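Regulator of Ty1 transposition protein 107 (Saccharomyces cerevisiae, PDB 3T7K) binds histone H2A phosphorylated in response to DNA damage through the tandem BRCT repeats at its C-terminal end. Local coordinates at residues K24-G29 / T71-K76; K134-A139 / S159-H164; N148-G153 / V199-K204; K175-E180 / V208-K213. All coordinates share one frame; numbering follows the deposited sequence.

Contact 1: K24-G29 / T71-K76; sequences KAVCTG and TEKFLK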
loop_
_atom_site.group_PDB
_atom_site.type_symbol
_atom_site.label_atom_id
_atom_site.label_comp_id
_atom_site.label_asym_id
_atom_site.label_seq_id
_atom_site.Cartn_x
_atom_site.Cartn_y
_atom_site.Cartn_z
ATOM N N LYS C 24 -2.206 1.614 -14.009
ATOM C CA LYS C 24 -3.481 1.125 -13.499
ATOM C C LYS C 24 -4.417 2.335 -13.555
ATOM O O LYS C 24 -4.365 3.200 -12.686
ATOM C CB LYS C 24 -3.325 0.584 -12.066
ATOM C CG LYS C 24 -2.452 -0.675 -11.965
ATOM C CD LYS C 24 -1.859 -0.829 -10.568
ATOM C CE LYS C 24 -0.891 0.313 -10.236
ATOM N NZ LYS C 24 -0.522 0.411 -8.770
ATOM N N ALA C 25 -5.250 2.396 -14.592
ATOM C CA ALA C 25 -6.004 3.608 -14.889
ATOM C C ALA C 25 -7.525 3.447 -14.766
ATOM O O ALA C 25 -8.055 2.324 -14.708
ATOM C CB ALA C 25 -5.655 4.110 -16.273
ATOM N N VAL C 26 -8.215 4.584 -14.713
ATOM C CA VAL C 26 -9.613 4.631 -15.066
ATOM C C VAL C 26 -9.683 5.692 -16.145
ATOM O O VAL C 26 -8.799 6.529 -16.219
ATOM C CB VAL C 26 -10.533 4.963 -13.855
ATOM C CG1 VAL C 26 -10.367 3.898 -12.775
ATOM C CG2 VAL C 26 -10.216 6.338 -13.299
ATOM N N CYS C 27 -10.687 5.621 -17.015
ATOM C CA CYS C 27 -10.941 6.692 -17.964
ATOM C C CYS C 27 -12.171 7.433 -17.502
ATOM O O CYS C 27 -13.075 6.829 -16.924
ATOM C CB CYS C 27 -11.233 6.127 -19.341
ATOM S SG CYS C 27 -9.921 5.055 -19.923
ATOM N N THR C 28 -12.197 8.733 -17.760
ATOM C CA THR C 28 -13.364 9.561 -17.474
ATOM C C THR C 28 -13.454 10.507 -18.654
ATOM O O THR C 28 -12.425 10.994 -19.129
ATOM C CB THR C 28 -13.214 10.311 -16.122
ATOM O OG1 THR C 28 -14.420 11.025 -15.811
ATOM C CG2 THR C 28 -12.040 11.286 -16.157
ATOM N N GLY C 29 -14.660 10.725 -19.172
ATOM C CA GLY C 29 -14.802 11.511 -20.385
ATOM C C GLY C 29 -14.223 10.774 -21.594
ATOM O O GLY C 29 -13.909 11.399 -22.617
ATOM N N THR C 71 -15.872 15.243 -13.139
ATOM C CA THR C 71 -16.515 13.960 -12.903
ATOM C C THR C 71 -16.063 13.426 -11.571
ATOM O O THR C 71 -15.000 13.792 -11.096
ATOM C CB THR C 71 -16.110 12.911 -13.955
ATOM O OG1 THR C 71 -14.679 12.940 -14.120
ATOM C CG2 THR C 71 -16.810 13.183 -15.277
ATOM N N GLU C 72 -16.851 12.541 -10.980
ATOM C CA GLU C 72 -16.424 11.818 -9.789
ATOM C C GLU C 72 -15.051 11.166 -9.987
ATOM O O GLU C 72 -14.185 11.218 -9.111
ATOM C CB GLU C 72 -17.452 10.743 -9.437
ATOM C CG GLU C 72 -17.061 9.877 -8.252
ATOM C CD GLU C 72 -18.104 8.821 -7.945
ATOM O OE1 GLU C 72 -19.021 8.642 -8.774
ATOM O OE2 GLU C 72 -18.019 8.169 -6.879
ATOM N N LYS C 73 -14.850 10.563 -11.152
ATOM C CA LYS C 73 -13.600 9.854 -11.426
ATOM C C LYS C 73 -12.399 10.778 -11.447
ATOM O O LYS C 73 -11.377 10.485 -10.817
ATOM C CB LYS C 73 -13.691 9.086 -12.741
ATOM C CG LYS C 73 -14.215 7.682 -12.582
ATOM C CD LYS C 73 -14.340 7.019 -13.943
ATOM C CE LYS C 73 -14.603 5.539 -13.813
ATOM N NZ LYS C 73 -15.077 4.984 -15.110
ATOM N N PHE C 74 -12.515 11.890 -12.170
ATOM C CA PHE C 74 -11.438 12.858 -12.181
ATOM C C PHE C 74 -11.118 13.373 -10.780
ATOM O O PHE C 74 -9.962 13.415 -10.392
ATOM C CB PHE C 74 -11.714 14.031 -13.120
ATOM C CG PHE C 74 -10.467 14.726 -13.556
ATOM C CD1 PHE C 74 -9.793 14.311 -14.699
ATOM C CD2 PHE C 74 -9.913 15.735 -12.786
ATOM C CE1 PHE C 74 -8.615 14.924 -15.095
ATOM C CE2 PHE C 74 -8.735 16.355 -13.179
ATOM C CZ PHE C 74 -8.084 15.942 -14.341
ATOM N N LEU C 75 -12.139 13.767 -10.020
ATOM C CA LEU C 75 -11.889 14.341 -8.701
ATOM C C LEU C 75 -11.247 13.311 -7.792
ATOM O O LEU C 75 -10.364 13.633 -6.982
ATOM C CB LEU C 75 -13.194 14.849 -8.078
ATOM C CG LEU C 75 -13.832 16.014 -8.832
ATOM C CD1 LEU C 75 -15.236 16.301 -8.290
ATOM C CD2 LEU C 75 -12.953 17.233 -8.740
ATOM N N LYS C 76 -11.694 12.067 -7.920
ATOM C CA LYS C 76 -11.142 10.997 -7.093
ATOM C C LYS C 76 -9.722 10.649 -7.505
ATOM O O LYS C 76 -8.906 10.256 -6.667
ATOM C CB LYS C 76 -12.004 9.740 -7.145
ATOM C CG LYS C 76 -13.134 9.697 -6.116
ATOM C CD LYS C 76 -14.014 8.472 -6.369
ATOM C CE LYS C 76 -15.103 8.323 -5.325
ATOM N NZ LYS C 76 -15.937 7.119 -5.606
#
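Thr28 and Lys73 meet at the phosphopeptide pocket of the first BRCT repeat, where strand 23-27 of the parallel sheet and the residues after it face the start of helix 72-77. Two hydroxyls carry most of the polar part. Thr71 OG1 donates to Thr28 OG1 over 2.6 Å and accepts from Phe74 N at 3.1 Å, the capping bond of an N-cap residue. Thr28 OG1, anti to its backbone N (chi1 -175°), also bonds the modified side chain of the bound peptide, consistent with the phosphorylated residue of H2A; Gly29 N and Lys73 NZ hold that same group. An alanine in place of Thr71 would probably leave Phe74 N without its cap and Thr28 OG1 without the donor that steadies it beside the ligand. Lys73 NZ has lesser bonds as well, to Asp52 O and, weakly, to Cys27 O at 3.3 Å. The remaining contact is van der Waals packing along the lysine's aliphatic chain: Lys73 CB rests 3.6 Å from Thr28 CB, while its CE lies 4.1 Å from Val26 CB. On the other branch of the threonine, Thr28 CG2 comes 4.0 Å from Phe74 CD1, at the edge of the ring.

Contact 2: K134-A139 / S159-H164; sequences KVFERA and SVLKAH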
loop_
_atom_site.group_PDB
_atom_site.type_symbol
_atom_site.label_atom_id
_atom_site.label_comp_id
_atom_site.label_asym_id
_atom_site.label_seq_id
_atom_site.Cartn_x
_atom_site.Cartn_y
_atom_site.Cartn_z
ATOM N N LYS C 134 -4.543 13.732 3.199
ATOM C CA LYS C 134 -5.494 14.173 2.181
ATOM C C LYS C 134 -5.802 15.664 2.359
ATOM O O LYS C 134 -5.561 16.227 3.409
ATOM C CB LYS C 134 -6.777 13.361 2.238
ATOM C CG LYS C 134 -6.579 11.892 2.107
ATOM C CD LYS C 134 -6.039 11.528 0.741
ATOM C CE LYS C 134 -6.088 10.016 0.575
ATOM N NZ LYS C 134 -5.319 9.558 -0.602
ATOM N N VAL C 135 -6.332 16.284 1.314
ATOM C CA VAL C 135 -6.398 17.729 1.234
ATOM C C VAL C 135 -7.269 18.286 2.377
ATOM O O VAL C 135 -6.886 19.245 3.025
ATOM C CB VAL C 135 -6.904 18.195 -0.155
ATOM C CG1 VAL C 135 -8.263 17.589 -0.459
ATOM C CG2 VAL C 135 -6.958 19.724 -0.238
ATOM N N PHE C 136 -8.403 17.654 2.656
ATOM C CA PHE C 136 -9.285 18.156 3.722
ATOM C C PHE C 136 -8.788 17.764 5.093
ATOM O O PHE C 136 -9.017 18.461 6.088
ATOM C CB PHE C 136 -10.700 17.666 3.523
ATOM C CG PHE C 136 -11.345 18.215 2.307
ATOM C CD1 PHE C 136 -11.606 19.567 2.202
ATOM C CD2 PHE C 136 -11.698 17.390 1.268
ATOM C CE1 PHE C 136 -12.209 20.080 1.079
ATOM C CE2 PHE C 136 -12.301 17.896 0.138
ATOM C CZ PHE C 136 -12.551 19.245 0.043
ATOM N N GLU C 137 -8.091 16.637 5.137
ATOM C CA GLU C 137 -7.449 16.221 6.356
ATOM C C GLU C 137 -6.393 17.245 6.753
ATOM O O GLU C 137 -6.318 17.643 7.919
ATOM C CB GLU C 137 -6.833 14.836 6.167
ATOM C CG GLU C 137 -5.903 14.450 7.263
ATOM C CD GLU C 137 -5.257 13.108 7.034
ATOM O OE1 GLU C 137 -5.355 12.553 5.908
ATOM O OE2 GLU C 137 -4.650 12.615 7.999
ATOM N N ARG C 138 -5.581 17.666 5.782
ATOM C CA ARG C 138 -4.636 18.767 5.974
ATOM C C ARG C 138 -5.293 20.048 6.461
ATOM O O ARG C 138 -4.652 20.856 7.139
ATOM C CB ARG C 138 -3.946 19.133 4.656
ATOM C CG ARG C 138 -2.830 18.251 4.272
ATOM C CD ARG C 138 -1.896 18.918 3.268
ATOM N NE ARG C 138 -2.422 19.017 1.905
ATOM C CZ ARG C 138 -2.643 17.987 1.098
ATOM N NH1 ARG C 138 -2.435 16.740 1.518
ATOM N NH2 ARG C 138 -3.084 18.201 -0.136
ATOM N N ALA C 139 -6.542 20.272 6.063
ATOM C CA ALA C 139 -7.223 21.532 6.357
ATOM C C ALA C 139 -7.988 21.476 7.665
ATOM O O ALA C 139 -8.673 22.433 8.035
ATOM C CB ALA C 139 -8.176 21.899 5.221
ATOM N N SER C 159 -18.940 10.476 -1.521
ATOM C CA SER C 159 -17.887 9.523 -1.823
ATOM C C SER C 159 -16.615 10.260 -2.218
ATOM O O SER C 159 -15.532 9.911 -1.757
ATOM C CB SER C 159 -18.331 8.565 -2.934
ATOM O OG SER C 159 -17.364 7.546 -3.125
ATOM N N VAL C 160 -16.757 11.297 -3.044
ATOM C CA VAL C 160 -15.637 12.164 -3.413
ATOM C C VAL C 160 -14.968 12.817 -2.193
ATOM O O VAL C 160 -13.738 12.797 -2.039
ATOM C CB VAL C 160 -16.097 13.268 -4.380
ATOM C CG1 VAL C 160 -15.042 14.338 -4.502
ATOM C CG2 VAL C 160 -16.440 12.675 -5.743
ATOM N N LEU C 161 -15.784 13.385 -1.310
ATOM C CA LEU C 161 -15.258 14.083 -0.138
ATOM C C LEU C 161 -14.553 13.130 0.814
ATOM O O LEU C 161 -13.574 13.488 1.458
ATOM C CB LEU C 161 -16.388 14.803 0.610
ATOM C CG LEU C 161 -17.052 15.993 -0.095
ATOM C CD1 LEU C 161 -18.215 16.573 0.742
ATOM C CD2 LEU C 161 -16.030 17.071 -0.387
ATOM N N LYS C 162 -15.074 11.922 0.943
ATOM C CA LYS C 162 -14.452 10.970 1.842
ATOM C C LYS C 162 -13.152 10.484 1.208
ATOM O O LYS C 162 -12.173 10.205 1.911
ATOM C CB LYS C 162 -15.400 9.809 2.150
ATOM C CG LYS C 162 -16.515 10.180 3.109
ATOM C CD LYS C 162 -17.486 9.022 3.323
ATOM C CE LYS C 162 -18.491 8.919 2.181
ATOM N NZ LYS C 162 -19.489 7.831 2.407
ATOM N N ALA C 163 -13.122 10.416 -0.120
ATOM C CA ALA C 163 -11.881 10.012 -0.794
ATOM C C ALA C 163 -10.799 11.021 -0.473
ATOM O O ALA C 163 -9.616 10.707 -0.544
ATOM C CB ALA C 163 -12.076 9.892 -2.311
ATOM N N HIS C 164 -11.204 12.234 -0.082
ATOM C CA HIS C 164 -10.239 13.305 0.111
ATOM C C HIS C 164 -10.069 13.692 1.585
ATOM O O HIS C 164 -9.682 14.819 1.909
ATOM C CB HIS C 164 -10.585 14.532 -0.753
ATOM C CG HIS C 164 -10.154 14.412 -2.185
ATOM N ND1 HIS C 164 -8.872 14.714 -2.606
ATOM C CD2 HIS C 164 -10.833 14.038 -3.295
ATOM C CE1 HIS C 164 -8.779 14.520 -3.908
ATOM N NE2 HIS C 164 -9.957 14.112 -4.352
HETATM O O HOH W 1 -6.674 14.574 -1.052
#
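Phe136 and His164 join two helix ends in the second BRCT repeat: the short, weakly bonded helix about 135-138 abuts the residue that follows helix 154-163. One direct backbone bond ties them. Phe136 N gives its hydrogen to His164 O over 3.2 Å, with an N-H...acceptor angle of 153° and the donor almost in line with the carbonyl (C=O...donor angle 175°). The same oxygen lies at the edge of the phenyl ring, 3.3 Å from Phe136 CD2, while His164 CB approaches that carbon as well. Further along the ring, Phe136 CE2 meets Leu161 CD2 at 3.9 Å in an oblique apolar contact. Helix 154-163 also packs on helices 72-77 and 229-237, the three-helix interface by which tandem BRCT repeats are joined. His164 belongs to that interface, for its NE2 bonds Leu75 O of the first repeat. Its other nitrogen faces the short helix: a water accepts from Val135 N at 2.9 Å and lies 2.7 Å from His164 ND1, bridging the two segments. Val135 CG1 lies 3.6 Å from His164 ND1, and it also covers one face of the Phe136 ring, offset toward the rim. Lys134 lays CB 3.3 Å from His164 O; its chain bends at chi2 (-65°), which sets CD, its CE lies 3.8 Å from Ala163 O, and the amine beyond makes a salt bridge with Glu81 and a bond to Ser79 O.

Contact 3: N148-G153 / V199-K204; sequences NDIPGG and VLIVTK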
loop_
_atom_site.group_PDB
_atom_site.type_symbol
_atom_site.label_atom_id
_atom_site.label_comp_id
_atom_site.label_asym_id
_atom_site.label_seq_id
_atom_site.Cartn_x
_atom_site.Cartn_y
_atom_site.Cartn_z
ATOM N N ASN C 148 -29.147 17.835 1.839
ATOM C CA ASN C 148 -29.642 16.699 1.074
ATOM C C ASN C 148 -29.906 17.033 -0.381
ATOM O O ASN C 148 -29.926 16.141 -1.222
ATOM C CB ASN C 148 -30.922 16.139 1.707
ATOM C CG ASN C 148 -31.184 14.697 1.312
ATOM O OD1 ASN C 148 -30.462 14.130 0.497
ATOM N ND2 ASN C 148 -32.220 14.096 1.891
ATOM N N ASP C 149 -30.109 18.310 -0.680
ATOM C CA ASP C 149 -30.436 18.723 -2.043
ATOM C C ASP C 149 -29.221 19.184 -2.842
ATOM O O ASP C 149 -29.346 19.986 -3.770
ATOM C CB ASP C 149 -31.506 19.824 -2.042
ATOM C CG ASP C 149 -30.979 21.157 -1.545
ATOM O OD1 ASP C 149 -31.771 22.127 -1.498
ATOM O OD2 ASP C 149 -29.781 21.241 -1.191
ATOM N N ILE C 150 -28.044 18.692 -2.471
ATOM C CA ILE C 150 -26.832 19.049 -3.189
ATOM C C ILE C 150 -26.842 18.382 -4.564
ATOM O O ILE C 150 -27.086 17.183 -4.675
ATOM C CB ILE C 150 -25.555 18.659 -2.394
ATOM C CG1 ILE C 150 -24.330 19.395 -2.942
ATOM C CG2 ILE C 150 -25.352 17.142 -2.380
ATOM C CD1 ILE C 150 -24.172 20.838 -2.452
ATOM N N PRO C 151 -26.629 19.176 -5.622
ATOM C CA PRO C 151 -26.488 18.695 -7.002
ATOM C C PRO C 151 -25.396 17.634 -7.160
ATOM O O PRO C 151 -24.240 17.868 -6.800
ATOM C CB PRO C 151 -26.125 19.966 -7.785
ATOM C CG PRO C 151 -25.907 21.048 -6.745
ATOM C CD PRO C 151 -26.708 20.642 -5.564
ATOM N N GLY C 152 -25.774 16.487 -7.715
ATOM C CA GLY C 152 -24.900 15.329 -7.805
ATOM C C GLY C 152 -25.406 14.269 -6.843
ATOM O O GLY C 152 -25.206 13.062 -7.042
ATOM N N GLY C 153 -26.084 14.728 -5.791
ATOM C CA GLY C 153 -26.615 13.825 -4.788
ATOM C C GLY C 153 -25.579 13.457 -3.742
ATOM O O GLY C 153 -24.395 13.333 -4.043
ATOM N N VAL C 199 -18.959 22.902 10.038
ATOM C CA VAL C 199 -18.693 23.029 8.621
ATOM C C VAL C 199 -19.895 22.503 7.891
ATOM O O VAL C 199 -20.341 21.382 8.135
ATOM C CB VAL C 199 -17.443 22.205 8.175
ATOM C CG1 VAL C 199 -17.106 22.532 6.744
ATOM C CG2 VAL C 199 -16.266 22.531 9.058
ATOM N N LEU C 200 -20.430 23.312 6.988
ATOM C CA LEU C 200 -21.624 22.930 6.258
ATOM C C LEU C 200 -21.444 23.249 4.791
ATOM O O LEU C 200 -20.867 24.280 4.440
ATOM C CB LEU C 200 -22.856 23.671 6.799
ATOM C CG LEU C 200 -23.172 23.556 8.300
ATOM C CD1 LEU C 200 -22.421 24.615 9.127
ATOM C CD2 LEU C 200 -24.660 23.706 8.538
ATOM N N ILE C 201 -21.950 22.366 3.938
ATOM C CA ILE C 201 -21.892 22.579 2.512
ATOM C C ILE C 201 -23.326 22.783 2.128
ATOM O O ILE C 201 -24.178 21.970 2.468
ATOM C CB ILE C 201 -21.356 21.346 1.772
ATOM C CG1 ILE C 201 -19.914 21.071 2.194
ATOM C CG2 ILE C 201 -21.430 21.565 0.273
ATOM C CD1 ILE C 201 -19.318 19.790 1.578
ATOM N N VAL C 202 -23.608 23.885 1.451
ATOM C CA VAL C 202 -24.985 24.250 1.200
ATOM C C VAL C 202 -25.198 24.636 -0.244
ATOM O O VAL C 202 -24.241 24.816 -0.995
ATOM C CB VAL C 202 -25.448 25.409 2.132
ATOM C CG1 VAL C 202 -25.387 24.969 3.589
ATOM C CG2 VAL C 202 -24.616 26.652 1.903
ATOM N N THR C 203 -26.470 24.749 -0.611
ATOM C CA THR C 203 -26.903 25.136 -1.945
ATOM C C THR C 203 -27.508 26.547 -1.968
ATOM O O THR C 203 -27.186 27.351 -2.841
ATOM C CB THR C 203 -27.971 24.150 -2.469
ATOM O OG1 THR C 203 -27.382 22.855 -2.666
ATOM C CG2 THR C 203 -28.564 24.648 -3.778
ATOM N N LYS C 204 -28.373 26.849 -1.000
ATOM C CA LYS C 204 -29.179 28.073 -1.052
ATOM C C LYS C 204 -28.858 29.083 0.050
ATOM O O LYS C 204 -28.471 28.710 1.157
ATOM C CB LYS C 204 -30.669 27.732 -0.962
ATOM C CG LYS C 204 -31.188 26.791 -2.028
ATOM C CD LYS C 204 -32.610 26.336 -1.687
ATOM C CE LYS C 204 -33.496 27.526 -1.353
ATOM N NZ LYS C 204 -34.858 27.131 -0.887
#
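Asp149 OD2 is gripped by Thr203 OG1, which donates to it over 3.2 Å, and by a second, weak bond from Gln207 NE2. The threonine hydroxyl comes from above the carboxylate plane, 48° out of it. The aspartate reaches across because its CG stands between the backbone N and the carbonyl carbon (chi1 71°). Gln207 also accepts through OE1 from the backbone nitrogens of Thr203 and Lys204, so one side chain steadies both the acid and the chain that carries its hydroxyl partner. Lys204 adds a positive charge that stays apart, its NZ 5.9 Å from Asp149 OD1. Such a separation would at most give a weak attraction. Beside the polar pair the contact turns apolar. Ile150 CD1 lies 3.9 Å from Ile201 CG2 and 3.8 Å from Thr203 OG1, while Pro151 CD comes within 3.7 Å of the same hydroxyl. An alanine in place of Thr203 would probably leave Asp149 OD2 with its weak glutamine bond and open a small gap beside Ile150 and Pro151. Ile150 begins a type II turn closed by Gly153 N bonding Ile150 O at 2.9 Å, with Gly152 supplying the positive phi. The turn leads from strand 143-147 into helix 154-163, placing the contact at the carboxyl ends of neighbouring parallel strands, where the loops of the alternating beta-alpha BRCT fold gather.

Contact 4: K175-E180 / V208-K213; sequences KKCTFE and VKKFTK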
loop_
_atom_site.group_PDB
_atom_site.type_symbol
_atom_site.label_atom_id
_atom_site.label_comp_id
_atom_site.label_asym_id
_atom_site.label_seq_id
_atom_site.Cartn_x
_atom_site.Cartn_y
_atom_site.Cartn_z
ATOM N N LYS C 175 -34.872 21.683 5.039
ATOM C CA LYS C 175 -36.181 22.157 5.476
ATOM C C LYS C 175 -36.534 21.713 6.899
ATOM O O LYS C 175 -37.098 22.478 7.675
ATOM C CB LYS C 175 -37.237 21.656 4.486
ATOM C CG LYS C 175 -36.887 20.284 3.903
ATOM C CD LYS C 175 -37.505 20.068 2.532
ATOM C CE LYS C 175 -37.071 18.732 1.947
ATOM N NZ LYS C 175 -37.573 18.532 0.557
ATOM N N LYS C 176 -36.176 20.480 7.235
ATOM C CA LYS C 176 -36.592 19.859 8.491
ATOM C C LYS C 176 -35.610 20.007 9.664
ATOM O O LYS C 176 -36.029 20.188 10.802
ATOM C CB LYS C 176 -36.869 18.373 8.246
ATOM C CG LYS C 176 -37.005 17.518 9.497
ATOM C CD LYS C 176 -37.157 16.052 9.105
ATOM C CE LYS C 176 -38.207 15.888 8.012
ATOM N NZ LYS C 176 -37.994 14.662 7.185
ATOM N N CYS C 177 -34.314 19.935 9.382
ATOM C CA CYS C 177 -33.305 19.738 10.426
ATOM C C CYS C 177 -33.307 20.772 11.557
ATOM O O CYS C 177 -33.533 21.963 11.343
ATOM C CB CYS C 177 -31.903 19.659 9.815
ATOM S SG CYS C 177 -31.202 21.272 9.441
ATOM N N THR C 178 -33.040 20.282 12.764
ATOM C CA THR C 178 -32.887 21.122 13.941
ATOM C C THR C 178 -31.409 21.195 14.279
ATOM O O THR C 178 -30.601 20.451 13.720
ATOM C CB THR C 178 -33.559 20.485 15.153
ATOM O OG1 THR C 178 -32.876 19.259 15.464
ATOM C CG2 THR C 178 -35.033 20.198 14.873
ATOM N N PHE C 179 -31.059 22.067 15.220
ATOM C CA PHE C 179 -29.671 22.184 15.663
ATOM C C PHE C 179 -29.092 20.840 16.095
ATOM O O PHE C 179 -27.939 20.526 15.794
ATOM C CB PHE C 179 -29.534 23.211 16.788
ATOM C CG PHE C 179 -28.198 23.178 17.475
ATOM C CD1 PHE C 179 -27.117 23.871 16.949
ATOM C CD2 PHE C 179 -28.019 22.451 18.635
ATOM C CE1 PHE C 179 -25.888 23.844 17.570
ATOM C CE2 PHE C 179 -26.787 22.419 19.266
ATOM C CZ PHE C 179 -25.717 23.116 18.728
ATOM N N GLU C 180 -29.891 20.032 16.782
ATOM C CA GLU C 180 -29.387 18.764 17.299
ATOM C C GLU C 180 -28.909 17.816 16.186
ATOM O O GLU C 180 -28.081 16.936 16.431
ATOM C CB GLU C 180 -30.427 18.089 18.198
ATOM C CG GLU C 180 -30.630 18.788 19.550
ATOM C CD GLU C 180 -31.715 19.868 19.527
ATOM O OE1 GLU C 180 -32.182 20.237 18.426
ATOM O OE2 GLU C 180 -32.113 20.340 20.621
ATOM N N VAL C 208 -28.209 29.184 4.414
ATOM C CA VAL C 208 -27.248 29.921 5.204
ATOM C C VAL C 208 -27.961 30.599 6.390
ATOM O O VAL C 208 -27.517 30.503 7.534
ATOM C CB VAL C 208 -26.502 30.966 4.343
ATOM C CG1 VAL C 208 -25.571 31.802 5.195
ATOM C CG2 VAL C 208 -25.722 30.275 3.210
ATOM N N LYS C 209 -29.075 31.269 6.115
ATOM C CA LYS C 209 -29.799 31.979 7.167
ATOM C C LYS C 209 -30.281 31.025 8.249
ATOM O O LYS C 209 -30.023 31.233 9.428
ATOM C CB LYS C 209 -30.977 32.755 6.580
ATOM C CG LYS C 209 -30.580 33.729 5.487
ATOM C CD LYS C 209 -31.764 34.022 4.578
ATOM C CE LYS C 209 -31.483 35.190 3.650
ATOM N NZ LYS C 209 -32.466 35.238 2.533
ATOM N N LYS C 210 -30.978 29.974 7.847
ATOM C CA LYS C 210 -31.426 28.961 8.792
ATOM C C LYS C 210 -30.301 28.459 9.693
ATOM O O LYS C 210 -30.444 28.420 10.913
ATOM C CB LYS C 210 -32.046 27.778 8.051
ATOM C CG LYS C 210 -32.639 26.714 8.979
ATOM C CD LYS C 210 -33.052 25.457 8.216
ATOM C CE LYS C 210 -33.545 24.358 9.167
ATOM N NZ LYS C 210 -35.034 24.268 9.219
ATOM N N PHE C 211 -29.177 28.072 9.094
ATOM C CA PHE C 211 -28.128 27.401 9.856
ATOM C C PHE C 211 -27.356 28.334 10.772
ATOM O O PHE C 211 -27.027 27.976 11.896
ATOM C CB PHE C 211 -27.179 26.634 8.931
ATOM C CG PHE C 211 -27.811 25.424 8.312
ATOM C CD1 PHE C 211 -28.497 24.519 9.096
ATOM C CD2 PHE C 211 -27.747 25.208 6.947
ATOM C CE1 PHE C 211 -29.092 23.414 8.537
ATOM C CE2 PHE C 211 -28.340 24.098 6.379
ATOM C CZ PHE C 211 -29.018 23.202 7.177
ATOM N N THR C 212 -27.055 29.533 10.298
ATOM C CA THR C 212 -26.359 30.487 11.149
ATOM C C THR C 212 -27.241 30.823 12.365
ATOM O O THR C 212 -26.755 30.953 13.496
ATOM C CB THR C 212 -25.976 31.766 10.373
ATOM O OG1 THR C 212 -27.135 32.304 9.717
ATOM C CG2 THR C 212 -24.935 31.454 9.327
ATOM N N LYS C 213 -28.540 30.943 12.142
ATOM C CA LYS C 213 -29.434 31.279 13.259
ATOM C C LYS C 213 -29.488 30.159 14.300
ATOM O O LYS C 213 -29.349 30.408 15.503
ATOM C CB LYS C 213 -30.823 31.639 12.767
ATOM C CG LYS C 213 -30.931 33.056 12.213
ATOM C CD LYS C 213 -32.392 33.479 12.023
ATOM N NZ LYS C 213 -34.546 32.977 10.830
#
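Cys177 sets its sulfur at the ring edge of Phe211, the more closely packed and buried part of the contact. The sulfur is 4.5 Å from the ring centroid and 83° off the ring normal, a Cys sulfur-aromatic contact made in the plane of the phenyl group. The separation of Cys177 SG from Phe211 CE1, 3.1 Å, is short for such a pair and is best read with caution. A chi1 of 81° puts SG between the backbone N and the carbonyl carbon of Cys177, which, with CB already directed at the helix, brings the sulfur to the ring edge. Beside it Lys210 CE lies 3.9 Å from Cys177 SG and 3.2 Å from Cys177 O, so that this methylene touches both. Toward solvent the hold becomes looser. Lys210 NZ donates to Lys175 O at 3.1 Å, but from well above the carbonyl plane, 68° out of it. The CB atoms of Lys175 and Lys176 point away from the helix, and both residues are exposed. Farther along the same loop, Glu180 forms a salt bridge with Arg218 of helix 205-218. The contact thus fastens the loop after strand 168-172 to that helix. Phe211 also packs on Leu172 and Leu200 of the sheet strands and on Val202, while Val208 of the same helix meets Leu250 and Tyr251 on strand 249-253.

In the fold
Contact 1 is buried in the first BRCT repeat and contacts 2 to 4 in the second are only partly so, their chemistry changing with place. Contact 1 joins hydroxyls and a lysine around the bound peptide, whereas contact 2 relies on a backbone bond, a bridging water and aromatic packing. The two touch through Leu75 and His164 where the repeats meet. Contact 3 lies just before helix 154-163, on which contact 2 sits, and the two meet where Leu161 packs on Ile201, but its polar half lies at the exposed loop ends. The centre of contact 4 lies about 29 Å from the centre of the chain; it meets contact 3 through Leu200 and Phe211 on consecutive strand and helix, with lysines lining its outer side.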